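Local coordinates for oxalate--CoA ligase (Arabidopsis thaliana, PDB 5IE2), which belongs to the ANL superfamily of AMP-binding enzymes and binds adenosine-5'-triphosphate in a pocket lined by residues from much of its chain, at residues L157-H169 / P177-S189. Sequence-based numbering, arbitrary orientation.
Sequences LVNHPDDGALFLH and PKGVPLTQLNLAS
Ala165 and Leu166 both donate their backbone N-H to Leu182 O, at 2.9 and 3.0 Å, a classic beta bulge in which one carbonyl serves two consecutive residues. Beyond it Leu182 N returns a bond to Leu166 O, and Leu168 and Val180 exchange a pair. Leu166 and Leu182 lie side by side, CD2 to CD1 3.9 Å, while Leu187 crosses Leu166 at about a right angle and sets its CD1 3.6 Å from Ala165 CB. On the other face, CG of Phe167 anti to the backbone N (chi1 179°) lays the ring along the neighbouring strand, CZ 3.8 Å from Gly179 CA, which also sits over a face of the His169 imidazole. These strands form the beta hairpin of the AMP-binding domain whose connecting loop is the Thr/Ser/Gly-rich signature, often called the P-loop in this family; the side chain of Pro177 comes within about 5 Å of the bound ATP. At the far end, Asp163 O and Pro161 O receive Gln184 N and Leu185 N, from the first turn of a helix whose N-terminus Thr183, as N-cap, and Asn186 hold in a capping box. A water joins Asn159 ND2, Asp163 OD2 and Gln184 NE2; farther out, Arg78 O accepts from Asn159 ND2, Arg80 salt-bridges Asp163, and Ser7 bonds Gln184 NE2.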
loop_
_atom_site.group_PDB
_atom_site.type_symbol
_atom_site.label_atom_id
_atom_site.label_comp_id
_atom_site.label_asym_id
_atom_site.label_seq_id
_atom_site.Cartn_x
_atom_site.Cartn_y
_atom_site.Cartn_z
ATOM N N LEU A 157 -14.724 26.801 -3.720
ATOM C CA LEU A 157 -14.493 25.545 -4.418
ATOM C C LEU A 157 -15.441 24.438 -4.021
ATOM O O LEU A 157 -15.592 24.151 -2.828
ATOM C CB LEU A 157 -13.074 25.067 -4.132
ATOM C CG LEU A 157 -11.999 25.919 -4.775
ATOM C CD1 LEU A 157 -10.671 25.333 -4.444
ATOM C CD2 LEU A 157 -12.226 25.981 -6.262
ATOM N N VAL A 158 -16.017 23.772 -5.014
ATOM C CA VAL A 158 -16.844 22.602 -4.751
ATOM C C VAL A 158 -16.112 21.347 -5.255
ATOM O O VAL A 158 -15.683 21.309 -6.420
ATOM C CB VAL A 158 -18.211 22.717 -5.468
ATOM C CG1 VAL A 158 -19.020 21.458 -5.289
ATOM C CG2 VAL A 158 -18.980 23.910 -4.900
ATOM N N ASN A 159 -15.932 20.359 -4.395
ATOM C CA ASN A 159 -15.299 19.126 -4.862
ATOM C C ASN A 159 -16.339 18.145 -5.388
ATOM O O ASN A 159 -17.253 17.777 -4.668
ATOM C CB ASN A 159 -14.471 18.494 -3.735
ATOM C CG ASN A 159 -13.438 19.481 -3.179
ATOM O OD1 ASN A 159 -13.582 19.994 -2.052
ATOM N ND2 ASN A 159 -12.378 19.730 -3.965
ATOM N N HIS A 160 -16.156 17.705 -6.623
ATOM C CA HIS A 160 -17.065 16.784 -7.290
ATOM C C HIS A 160 -16.574 15.359 -7.119
ATOM O O HIS A 160 -15.405 15.109 -7.254
ATOM C CB HIS A 160 -17.146 17.076 -8.781
ATOM C CG HIS A 160 -17.579 18.467 -9.090
ATOM N ND1 HIS A 160 -18.267 18.773 -10.231
ATOM C CD2 HIS A 160 -17.396 19.637 -8.434
ATOM C CE1 HIS A 160 -18.501 20.075 -10.270
ATOM N NE2 HIS A 160 -17.963 20.624 -9.205
ATOM N N PRO A 161 -17.485 14.407 -6.885
ATOM C CA PRO A 161 -17.074 13.002 -6.756
ATOM C C PRO A 161 -16.311 12.552 -8.011
ATOM O O PRO A 161 -15.390 11.774 -7.876
ATOM C CB PRO A 161 -18.403 12.243 -6.631
ATOM C CG PRO A 161 -19.325 13.228 -6.021
ATOM C CD PRO A 161 -18.919 14.595 -6.621
ATOM N N ASP A 162 -16.625 13.080 -9.196
ATOM C CA ASP A 162 -15.904 12.557 -10.356
ATOM C C ASP A 162 -14.646 13.345 -10.676
ATOM O O ASP A 162 -13.995 13.063 -11.674
ATOM C CB ASP A 162 -16.817 12.493 -11.582
ATOM C CG ASP A 162 -17.084 13.850 -12.212
ATOM O OD1 ASP A 162 -17.120 13.948 -13.481
ATOM O OD2 ASP A 162 -17.297 14.824 -11.459
ATOM N N ASP A 163 -14.284 14.325 -9.845
ATOM C CA ASP A 163 -12.988 15.034 -10.022
ATOM C C ASP A 163 -11.819 14.061 -9.860
ATOM O O ASP A 163 -11.825 13.259 -8.937
ATOM C CB ASP A 163 -12.771 16.142 -8.969
ATOM C CG ASP A 163 -13.582 17.371 -9.224
ATOM O OD1 ASP A 163 -14.053 17.533 -10.366
ATOM O OD2 ASP A 163 -13.718 18.173 -8.275
ATOM N N GLY A 164 -10.789 14.192 -10.695
ATOM C CA GLY A 164 -9.589 13.389 -10.436
ATOM C C GLY A 164 -8.976 13.855 -9.126
ATOM O O GLY A 164 -9.060 15.020 -8.780
ATOM N N ALA A 165 -8.347 12.938 -8.386
ATOM C CA ALA A 165 -7.744 13.319 -7.132
ATOM C C ALA A 165 -6.353 12.718 -6.963
ATOM O O ALA A 165 -5.507 13.312 -6.291
ATOM C CB ALA A 165 -8.670 12.852 -5.935
ATOM N N LEU A 166 -6.123 11.527 -7.532
ATOM C CA LEU A 166 -4.859 10.805 -7.233
ATOM C C LEU A 166 -4.456 10.103 -8.512
ATOM O O LEU A 166 -5.319 9.571 -9.214
ATOM C CB LEU A 166 -5.066 9.827 -6.082
ATOM C CG LEU A 166 -3.931 8.846 -5.803
ATOM C CD1 LEU A 166 -2.691 9.670 -5.474
ATOM C CD2 LEU A 166 -4.297 7.917 -4.644
ATOM N N PHE A 167 -3.188 10.192 -8.877
ATOM C CA PHE A 167 -2.709 9.503 -10.062
ATOM C C PHE A 167 -1.455 8.767 -9.615
ATOM O O PHE A 167 -0.575 9.412 -9.054
ATOM C CB PHE A 167 -2.372 10.473 -11.197
ATOM C CG PHE A 167 -1.852 9.778 -12.438
ATOM C CD1 PHE A 167 -2.728 9.175 -13.318
ATOM C CD2 PHE A 167 -0.492 9.726 -12.710
ATOM C CE1 PHE A 167 -2.250 8.516 -14.470
ATOM C CE2 PHE A 167 0.004 9.075 -13.882
ATOM C CZ PHE A 167 -0.864 8.502 -14.745
ATOM N N LEU A 168 -1.419 7.451 -9.858
ATOM C CA LEU A 168 -0.342 6.527 -9.429
ATOM C C LEU A 168 -0.013 5.596 -10.578
ATOM O O LEU A 168 -0.799 5.462 -11.518
ATOM C CB LEU A 168 -0.773 5.669 -8.219
ATOM C CG LEU A 168 -1.015 6.464 -6.963
ATOM C CD1 LEU A 168 -1.641 5.603 -5.904
ATOM C CD2 LEU A 168 0.324 7.014 -6.514
ATOM N N HIS A 169 1.150 4.958 -10.500
ATOM C CA HIS A 169 1.474 3.852 -11.388
ATOM C C HIS A 169 1.501 2.586 -10.560
ATOM O O HIS A 169 1.712 2.627 -9.351
ATOM C CB HIS A 169 2.816 4.054 -12.082
ATOM C CG HIS A 169 2.722 4.884 -13.316
ATOM N ND1 HIS A 169 2.735 6.266 -13.294
ATOM C CD2 HIS A 169 2.551 4.529 -14.618
ATOM C CE1 HIS A 169 2.612 6.723 -14.535
ATOM N NE2 HIS A 169 2.505 5.690 -15.356
ATOM N N PRO A 177 4.923 -0.642 -15.273
ATOM C CA PRO A 177 3.903 0.056 -14.455
ATOM C C PRO A 177 2.838 0.764 -15.331
ATOM O O PRO A 177 3.179 1.411 -16.342
ATOM C CB PRO A 177 4.730 1.063 -13.637
ATOM C CG PRO A 177 6.091 0.336 -13.459
ATOM C CD PRO A 177 6.296 -0.418 -14.765
ATOM N N LYS A 178 1.561 0.557 -14.986
ATOM C CA LYS A 178 0.439 1.190 -15.706
ATOM C C LYS A 178 -0.005 2.433 -14.932
ATOM O O LYS A 178 0.014 2.378 -13.715
ATOM C CB LYS A 178 -0.737 0.210 -15.849
ATOM C CG LYS A 178 -0.619 -0.864 -16.944
ATOM C CD LYS A 178 -1.789 -1.831 -16.824
ATOM C CE LYS A 178 -2.050 -2.580 -18.104
ATOM N NZ LYS A 178 -0.840 -2.947 -18.897
ATOM N N GLY A 179 -0.434 3.494 -15.630
ATOM C CA GLY A 179 -0.974 4.708 -14.991
ATOM C C GLY A 179 -2.429 4.614 -14.548
ATOM O O GLY A 179 -3.318 4.299 -15.357
ATOM N N VAL A 180 -2.676 4.918 -13.273
ATOM C CA VAL A 180 -3.980 4.736 -12.665
ATOM C C VAL A 180 -4.559 6.035 -12.112
ATOM O O VAL A 180 -4.101 6.503 -11.100
ATOM C CB VAL A 180 -3.908 3.691 -11.515
ATOM C CG1 VAL A 180 -5.291 3.438 -10.952
ATOM C CG2 VAL A 180 -3.333 2.392 -12.050
ATOM N N PRO A 181 -5.578 6.588 -12.771
ATOM C CA PRO A 181 -6.272 7.779 -12.268
ATOM C C PRO A 181 -7.387 7.363 -11.313
ATOM O O PRO A 181 -8.164 6.451 -11.626
ATOM C CB PRO A 181 -6.818 8.454 -13.524
ATOM C CG PRO A 181 -7.023 7.352 -14.469
ATOM C CD PRO A 181 -6.030 6.218 -14.119
ATOM N N LEU A 182 -7.410 8.009 -10.147
ATOM C CA LEU A 182 -8.405 7.754 -9.107
ATOM C C LEU A 182 -9.093 9.057 -8.737
ATOM O O LEU A 182 -8.451 10.106 -8.695
ATOM C CB LEU A 182 -7.720 7.165 -7.856
ATOM C CG LEU A 182 -6.987 5.852 -8.272
ATOM C CD1 LEU A 182 -6.092 5.400 -7.061
ATOM C CD2 LEU A 182 -7.984 4.708 -8.664
ATOM N N THR A 183 -10.403 8.979 -8.502
ATOM C CA THR A 183 -11.227 10.153 -8.273
ATOM C C THR A 183 -11.462 10.419 -6.768
ATOM O O THR A 183 -11.119 9.616 -5.889
ATOM C CB THR A 183 -12.613 9.970 -8.898
ATOM O OG1 THR A 183 -13.159 8.770 -8.332
ATOM C CG2 THR A 183 -12.493 9.803 -10.439
ATOM N N GLN A 184 -12.114 11.552 -6.488
ATOM C CA GLN A 184 -12.589 11.868 -5.141
ATOM C C GLN A 184 -13.472 10.745 -4.654
ATOM O O GLN A 184 -13.430 10.324 -3.486
ATOM C CB GLN A 184 -13.398 13.191 -5.142
ATOM C CG GLN A 184 -12.520 14.445 -5.122
ATOM C CD GLN A 184 -12.173 14.905 -3.697
ATOM O OE1 GLN A 184 -12.458 14.237 -2.725
ATOM N NE2 GLN A 184 -11.566 16.080 -3.595
ATOM N N LEU A 185 -14.302 10.268 -5.574
ATOM C CA LEU A 185 -15.228 9.201 -5.216
ATOM C C LEU A 185 -14.487 7.909 -4.907
ATOM O O LEU A 185 -14.808 7.220 -3.920
ATOM C CB LEU A 185 -16.258 9.005 -6.335
ATOM C CG LEU A 185 -17.221 7.787 -6.220
ATOM C CD1 LEU A 185 -18.052 7.834 -4.943
ATOM C CD2 LEU A 185 -18.152 7.687 -7.495
ATOM N N ASN A 186 -13.504 7.548 -5.748
ATOM C CA ASN A 186 -12.689 6.377 -5.458
ATOM C C ASN A 186 -12.130 6.456 -4.006
ATOM O O ASN A 186 -12.222 5.485 -3.198
ATOM C CB ASN A 186 -11.507 6.279 -6.441
ATOM C CG ASN A 186 -11.884 5.838 -7.866
ATOM O OD1 ASN A 186 -11.186 6.210 -8.810
ATOM N ND2 ASN A 186 -12.969 5.059 -8.044
ATOM N N LEU A 187 -11.533 7.602 -3.678
ATOM C CA LEU A 187 -10.878 7.772 -2.366
ATOM C C LEU A 187 -11.889 7.688 -1.217
ATOM O O LEU A 187 -11.654 7.013 -0.216
ATOM C CB LEU A 187 -10.140 9.121 -2.297
ATOM C CG LEU A 187 -8.949 9.271 -3.286
ATOM C CD1 LEU A 187 -8.341 10.669 -3.094
ATOM C CD2 LEU A 187 -7.859 8.299 -3.012
ATOM N N ALA A 188 -12.998 8.425 -1.347
ATOM C CA ALA A 188 -14.044 8.394 -0.321
ATOM C C ALA A 188 -14.592 6.987 -0.093
ATOM O O ALA A 188 -14.764 6.541 1.029
ATOM C CB ALA A 188 -15.190 9.335 -0.712
ATOM N N SER A 189 -14.835 6.250 -1.177
ATOM C CA SER A 189 -15.291 4.879 -1.073
ATOM C C SER A 189 -14.301 4.012 -0.318
ATOM O O SER A 189 -14.703 3.253 0.563
ATOM C CB SER A 189 -15.531 4.285 -2.496
ATOM O OG SER A 189 -16.528 5.075 -3.142
HETATM O O HOH W 1 -12.132 17.833 -6.179
#